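Local coordinates for uncharacterized protein MJ1062 (Methanocaldococcus jannaschii, PDB 3EO4) that is of unknown function but ends in a GNAT-type acetyltransferase domain, the part present here, which may transfer an acyl group, at residues G79-S84 / P91-L96; H128-E133 / E157-V162. All blocks are in the same frame, centred on the assembly; numbering follows the deposited sequence.

Following the chain shows how a mixed fold can be assembled from antiparallel pairings. Strand 74-84 runs through the first half of contact 1, a short turn reverses the chain, and 91-96 closes the hairpin before contact 2 opens. Helix 107-121 then crosses one face of that hairpin and leads into strand 126-132. Contact 2 closes a longer loop, which holds helix 136-144 and strand 148-150, when 157-162 returns beside 128-133. The contacts are therefore in series, neither nested nor crossed. They meet where His-128 pairs through its backbone with Pro-91 and Ile-93, joining the N-terminal and C-terminal sheets by a short parallel pairing, beyond which the two strands diverge, as in the splayed strands of the GNAT fold.

Contact 1 of 2, residues G79-S84 / P91-L96; sequences GSVNVS and PEIGIL
With Val-83 CG1 anti to its carbonyl carbon (chi1 -58°) and Ile-93 CD1 folded back by a chi2 of -64°, these neighbours lie side by side and their methyls meet at 3.3 Å, tighter than usual van der Waals contact. Further along the same face Val-81 CG2 touches Ile-95 CD1 at 3.7 Å, the two side chains crossing at a slant. Val-115 of helix 107-121 covers both valines, and Leu-119 packs on Ile-93. On the other face, Asn-82 has its CG between the backbone N and the carbonyl carbon (chi1 65°), and OD1 comes within 3.2 Å of Gly-94 CA. One water links the strands here: it donates to Asn-82 OD1 at 2.7 Å and to Glu-92 O, and accepts from Ser-84 OG. Both protons of this water are thus used within the contact. Beneath these side chains the backbones of Ser-80, Asn-82 and Ser-84 each exchange two hydrogen bonds with Leu-96, Gly-94 and Glu-92, respectively; Ser-80 N reaches Leu-96 O at 2.8 Å. The regular ladder, apolar toward the helix and partly polar on its other face, is the central antiparallel hairpin of the GNAT fold.

Contact 2 of 2, residues H128-E133 / E157-V162; sequences HARILE and EWIYEV
In the C-terminal half of this GNAT domain, strands 126-132 and 157-163 run antiparallel, and the contact shows how one ladder can carry different chemistry on its two faces. Ala-129 pairs with Tyr-160 and Ile-131 with Trp-158, each couple exchanging two backbone hydrogen bonds; Trp-158 N reaches Ile-131 O at 2.8 Å.

On the face of Arg-130, a salt bridge crosses the pair diagonally. Arg-130 NH2 lies 2.8 Å from Glu-157 OE1 in a nearly straight bond, while NE makes a weak, longer one to the same oxygen. A chi3 of 70° bends the arginine chain, swinging NE off the extended line. OE1 lies in the guanidinium plane, yet NH2 approaches from above the carboxylate plane, the two planes being 62° apart. Ile-159 CD1 sits over the centre of one guanidinium face, 3.9 Å above it, so a methyl and a carboxylate share the group as lid and edge partner. Arg-154 binds Glu-157 OE2, and two positive neighbours would be expected to stabilise the carboxylate's charge. Farther along, Ile-159 CG2 rests against His-128 CB at 3.9 Å; His-128 ND1 is bonded to Asn-90.

The other face pairs two aliphatic residues, Ala-129 and Ile-131, with two aromatic ones, Tyr-160 and Trp-158. Ile-131 CD1 makes an off-centre CH-pi contact with Tyr-160, 4.1 Å from the ring centroid, and helix 136-144 packs on both residues. Just past the strand end, Glu-133 OE2 accepts a bond from Trp-158 NE1 at 3.1 Å; the oxygen is near the indole plane and is met on its anti side. Lys-149 and Lys-152 make cation-pi contacts with that indole.

Strand 157-163 thereby enters between 126-132 and 148-150, the inserted last strand characteristic of the GNAT fold.

Contact 1 of 2, residues G79-S84 / P91-L96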
loop_
_atom_site.group_PDB
_atom_site.type_symbol
_atom_site.label_atom_id
_atom_site.label_comp_id
_atom_site.label_asym_id
_atom_site.label_seq_id
_atom_site.Cartn_x
_atom_site.Cartn_y
_atom_site.Cartn_z
ATOM N N GLY A 79 9.360 -1.981 -1.442
ATOM C CA GLY A 79 8.929 -2.809 -2.567
ATOM C C GLY A 79 9.042 -4.284 -2.272
ATOM O O GLY A 79 9.265 -4.692 -1.118
ATOM N N SER A 80 8.900 -5.094 -3.321
ATOM C CA SER A 80 9.069 -6.516 -3.193
ATOM C C SER A 80 9.781 -7.089 -4.407
ATOM O O SER A 80 9.548 -6.642 -5.541
ATOM C CB SER A 80 7.726 -7.189 -3.032
ATOM O OG SER A 80 7.926 -8.588 -2.821
ATOM N N VAL A 81 10.627 -8.091 -4.165
ATOM C CA VAL A 81 11.328 -8.808 -5.242
ATOM C C VAL A 81 11.156 -10.297 -4.976
ATOM O O VAL A 81 11.074 -10.714 -3.811
ATOM C CB VAL A 81 12.824 -8.367 -5.364
ATOM C CG1 VAL A 81 13.644 -8.803 -4.154
ATOM C CG2 VAL A 81 13.453 -8.830 -6.705
ATOM N N ASN A 82 11.049 -11.084 -6.047
ATOM C CA ASN A 82 10.680 -12.500 -5.950
ATOM C C ASN A 82 11.287 -13.322 -7.095
ATOM O O ASN A 82 11.619 -12.755 -8.145
ATOM C CB ASN A 82 9.145 -12.679 -5.926
ATOM C CG ASN A 82 8.473 -12.252 -7.231
ATOM O OD1 ASN A 82 8.822 -12.731 -8.312
ATOM N ND2 ASN A 82 7.483 -11.384 -7.132
ATOM N N VAL A 83 11.465 -14.637 -6.855
ATOM C CA VAL A 83 11.850 -15.626 -7.881
ATOM C C VAL A 83 10.900 -16.784 -7.779
ATOM O O VAL A 83 10.587 -17.236 -6.689
ATOM C CB VAL A 83 13.286 -16.194 -7.713
ATOM C CG1 VAL A 83 14.281 -15.079 -7.731
ATOM C CG2 VAL A 83 13.437 -16.895 -6.390
ATOM N N SER A 84 10.449 -17.261 -8.924
ATOM C CA SER A 84 9.530 -18.381 -8.946
ATOM C C SER A 84 10.021 -19.351 -10.021
ATOM O O SER A 84 10.999 -19.053 -10.718
ATOM C CB SER A 84 8.110 -17.875 -9.218
ATOM O OG SER A 84 8.048 -17.153 -10.439
ATOM N N PRO A 91 14.641 -19.889 -13.521
ATOM C CA PRO A 91 13.614 -19.267 -12.711
ATOM C C PRO A 91 13.244 -17.859 -13.190
ATOM O O PRO A 91 14.059 -17.155 -13.840
ATOM C CB PRO A 91 14.248 -19.221 -11.311
ATOM C CG PRO A 91 15.694 -19.276 -11.555
ATOM C CD PRO A 91 15.872 -20.143 -12.756
ATOM N N GLU A 92 12.024 -17.474 -12.845
ATOM C CA GLU A 92 11.455 -16.190 -13.207
ATOM C C GLU A 92 11.588 -15.182 -12.059
ATOM O O GLU A 92 11.258 -15.493 -10.901
ATOM C CB GLU A 92 10.000 -16.374 -13.583
ATOM C CG GLU A 92 9.324 -15.080 -13.982
ATOM C CD GLU A 92 7.873 -15.301 -14.394
ATOM O OE1 GLU A 92 7.544 -16.400 -14.853
ATOM O OE2 GLU A 92 7.058 -14.370 -14.280
ATOM N N ILE A 93 12.059 -13.978 -12.391
ATOM C CA ILE A 93 12.243 -12.904 -11.391
ATOM C C ILE A 93 11.139 -11.872 -11.557
ATOM O O ILE A 93 10.895 -11.401 -12.672
ATOM C CB ILE A 93 13.597 -12.138 -11.582
ATOM C CG1 ILE A 93 14.769 -13.084 -11.810
ATOM C CG2 ILE A 93 13.857 -11.100 -10.447
ATOM C CD1 ILE A 93 15.030 -13.930 -10.687
ATOM N N GLY A 94 10.514 -11.496 -10.441
ATOM C CA GLY A 94 9.539 -10.398 -10.406
ATOM C C GLY A 94 9.994 -9.283 -9.470
ATOM O O GLY A 94 10.665 -9.540 -8.452
ATOM N N ILE A 95 9.652 -8.042 -9.807
ATOM C CA ILE A 95 10.068 -6.909 -8.976
ATOM C C ILE A 95 8.968 -5.848 -8.989
ATOM O O ILE A 95 8.312 -5.642 -10.008
ATOM C CB ILE A 95 11.469 -6.311 -9.451
ATOM C CG1 ILE A 95 11.866 -5.034 -8.705
ATOM C CG2 ILE A 95 11.455 -5.971 -10.957
ATOM C CD1 ILE A 95 12.845 -5.275 -7.570
ATOM N N LEU A 96 8.808 -5.149 -7.871
ATOM C CA LEU A 96 7.824 -4.099 -7.736
ATOM C C LEU A 96 8.381 -3.129 -6.707
ATOM O O LEU A 96 8.739 -3.552 -5.630
ATOM C CB LEU A 96 6.544 -4.740 -7.216
ATOM C CG LEU A 96 5.293 -4.033 -6.729
ATOM C CD1 LEU A 96 4.292 -5.148 -6.340
ATOM C CD2 LEU A 96 5.512 -3.146 -5.529
HETATM O O HOH W 1 8.522 -14.539 -10.302
HETATM O O HOH W 2 5.888 -17.822 -12.205
#

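Contact 2 of 2, residues H128-E133 / E157-V162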
loop_
_atom_site.group_PDB
_atom_site.type_symbol
_atom_site.label_atom_id
_atom_site.label_comp_id
_atom_site.label_asym_id
_atom_site.label_seq_id
_atom_site.Cartn_x
_atom_site.Cartn_y
_atom_site.Cartn_z
ATOM N N HIS A 128 15.058 -15.454 -15.864
ATOM C CA HIS A 128 14.305 -14.628 -16.794
ATOM C C HIS A 128 13.310 -13.716 -16.103
ATOM O O HIS A 128 13.071 -13.846 -14.913
ATOM C CB HIS A 128 13.630 -15.478 -17.894
ATOM C CG HIS A 128 12.504 -16.338 -17.406
ATOM N ND1 HIS A 128 12.687 -17.631 -16.970
ATOM C CD2 HIS A 128 11.173 -16.105 -17.330
ATOM C CE1 HIS A 128 11.522 -18.151 -16.627
ATOM N NE2 HIS A 128 10.586 -17.246 -16.839
ATOM N N ALA A 129 12.745 -12.788 -16.866
ATOM C CA ALA A 129 11.697 -11.876 -16.390
ATOM C C ALA A 129 10.626 -11.829 -17.488
ATOM O O ALA A 129 10.956 -11.938 -18.655
ATOM C CB ALA A 129 12.278 -10.484 -16.141
ATOM N N ARG A 130 9.358 -11.722 -17.109
ATOM C CA ARG A 130 8.259 -11.533 -18.072
ATOM C C ARG A 130 7.847 -10.078 -17.954
ATOM O O ARG A 130 7.556 -9.610 -16.847
ATOM C CB ARG A 130 7.043 -12.448 -17.779
ATOM C CG ARG A 130 7.381 -13.930 -17.619
ATOM C CD ARG A 130 6.115 -14.802 -17.364
ATOM N NE ARG A 130 5.305 -14.861 -18.563
ATOM C CZ ARG A 130 5.095 -15.937 -19.304
ATOM N NH1 ARG A 130 5.609 -17.121 -18.967
ATOM N NH2 ARG A 130 4.329 -15.820 -20.387
ATOM N N ILE A 131 7.845 -9.361 -19.076
ATOM C CA ILE A 131 7.603 -7.919 -19.034
ATOM C C ILE A 131 6.596 -7.471 -20.089
ATOM O O ILE A 131 6.693 -7.855 -21.278
ATOM C CB ILE A 131 8.922 -7.089 -19.154
ATOM C CG1 ILE A 131 10.031 -7.624 -18.218
ATOM C CG2 ILE A 131 8.675 -5.618 -18.814
ATOM C CD1 ILE A 131 11.435 -7.008 -18.482
ATOM N N LEU A 132 5.626 -6.668 -19.657
ATOM C CA LEU A 132 4.694 -6.058 -20.615
ATOM C C LEU A 132 5.397 -4.957 -21.412
ATOM O O LEU A 132 6.236 -4.206 -20.870
ATOM C CB LEU A 132 3.471 -5.470 -19.926
ATOM C CG LEU A 132 2.320 -6.299 -19.385
ATOM C CD1 LEU A 132 1.157 -5.356 -19.332
ATOM C CD2 LEU A 132 1.952 -7.546 -20.239
ATOM N N GLU A 133 5.062 -4.907 -22.693
ATOM C CA GLU A 133 5.621 -3.968 -23.640
ATOM C C GLU A 133 5.599 -2.526 -23.154
ATOM O O GLU A 133 6.471 -1.752 -23.544
ATOM C CB GLU A 133 4.840 -4.021 -24.946
ATOM C CG GLU A 133 5.087 -5.256 -25.733
ATOM C CD GLU A 133 4.263 -5.305 -26.988
ATOM O OE1 GLU A 133 3.093 -4.862 -26.923
ATOM O OE2 GLU A 133 4.774 -5.792 -28.027
ATOM N N GLU A 157 3.429 -9.224 -24.063
ATOM C CA GLU A 157 4.349 -9.650 -23.008
ATOM C C GLU A 157 5.598 -10.320 -23.637
ATOM O O GLU A 157 5.482 -11.107 -24.591
ATOM C CB GLU A 157 3.624 -10.634 -22.091
ATOM C CG GLU A 157 4.343 -11.024 -20.817
ATOM C CD GLU A 157 3.629 -12.152 -20.080
ATOM O OE1 GLU A 157 3.426 -13.224 -20.678
ATOM O OE2 GLU A 157 3.287 -11.975 -18.901
ATOM N N TRP A 158 6.774 -9.999 -23.093
ATOM C CA TRP A 158 8.047 -10.491 -23.606
ATOM C C TRP A 158 8.876 -11.142 -22.518
ATOM O O TRP A 158 8.902 -10.673 -21.382
ATOM C CB TRP A 158 8.859 -9.328 -24.181
ATOM C CG TRP A 158 8.208 -8.771 -25.347
ATOM C CD1 TRP A 158 7.371 -7.706 -25.382
ATOM C CD2 TRP A 158 8.255 -9.297 -26.674
ATOM N NE1 TRP A 158 6.914 -7.508 -26.656
ATOM C CE2 TRP A 158 7.437 -8.478 -27.472
ATOM C CE3 TRP A 158 8.927 -10.374 -27.270
ATOM C CZ2 TRP A 158 7.271 -8.691 -28.833
ATOM C CZ3 TRP A 158 8.760 -10.590 -28.629
ATOM C CH2 TRP A 158 7.938 -9.749 -29.393
ATOM N N ILE A 159 9.576 -12.209 -22.888
ATOM C CA ILE A 159 10.539 -12.839 -21.996
ATOM C C ILE A 159 11.917 -12.292 -22.326
ATOM O O ILE A 159 12.281 -12.190 -23.517
ATOM C CB ILE A 159 10.581 -14.364 -22.198
ATOM C CG1 ILE A 159 9.162 -14.944 -22.377
ATOM C CG2 ILE A 159 11.417 -15.034 -21.102
ATOM C CD1 ILE A 159 8.195 -14.579 -21.281
ATOM N N TYR A 160 12.638 -11.940 -21.264
ATOM C CA TYR A 160 13.982 -11.427 -21.281
ATOM C C TYR A 160 14.807 -12.381 -20.418
ATOM O O TYR A 160 14.397 -12.679 -19.295
ATOM C CB TYR A 160 14.010 -10.038 -20.620
ATOM C CG TYR A 160 13.427 -8.928 -21.454
ATOM C CD1 TYR A 160 14.256 -8.014 -22.072
ATOM C CD2 TYR A 160 12.039 -8.786 -21.616
ATOM C CE1 TYR A 160 13.739 -6.999 -22.856
ATOM C CE2 TYR A 160 11.506 -7.767 -22.400
ATOM C CZ TYR A 160 12.372 -6.890 -23.016
ATOM O OH TYR A 160 11.886 -5.871 -23.769
ATOM N N GLU A 161 15.955 -12.851 -20.922
ATOM C CA GLU A 161 16.741 -13.874 -20.221
ATOM C C GLU A 161 18.149 -13.407 -19.990
ATOM O O GLU A 161 18.663 -12.567 -20.733
ATOM C CB GLU A 161 16.791 -15.197 -20.986
ATOM C CG GLU A 161 15.439 -15.718 -21.391
ATOM C CD GLU A 161 15.421 -17.210 -21.737
ATOM O OE1 GLU A 161 14.303 -17.784 -21.761
ATOM O OE2 GLU A 161 16.504 -17.813 -21.979
ATOM N N VAL A 162 18.781 -13.971 -18.972
ATOM C CA VAL A 162 20.165 -13.657 -18.681
ATOM C C VAL A 162 20.885 -14.942 -18.278
ATOM O O VAL A 162 20.273 -15.858 -17.687
ATOM C CB VAL A 162 20.272 -12.592 -17.547
ATOM C CG1 VAL A 162 20.171 -13.235 -16.166
ATOM C CG2 VAL A 162 21.537 -11.748 -17.689
#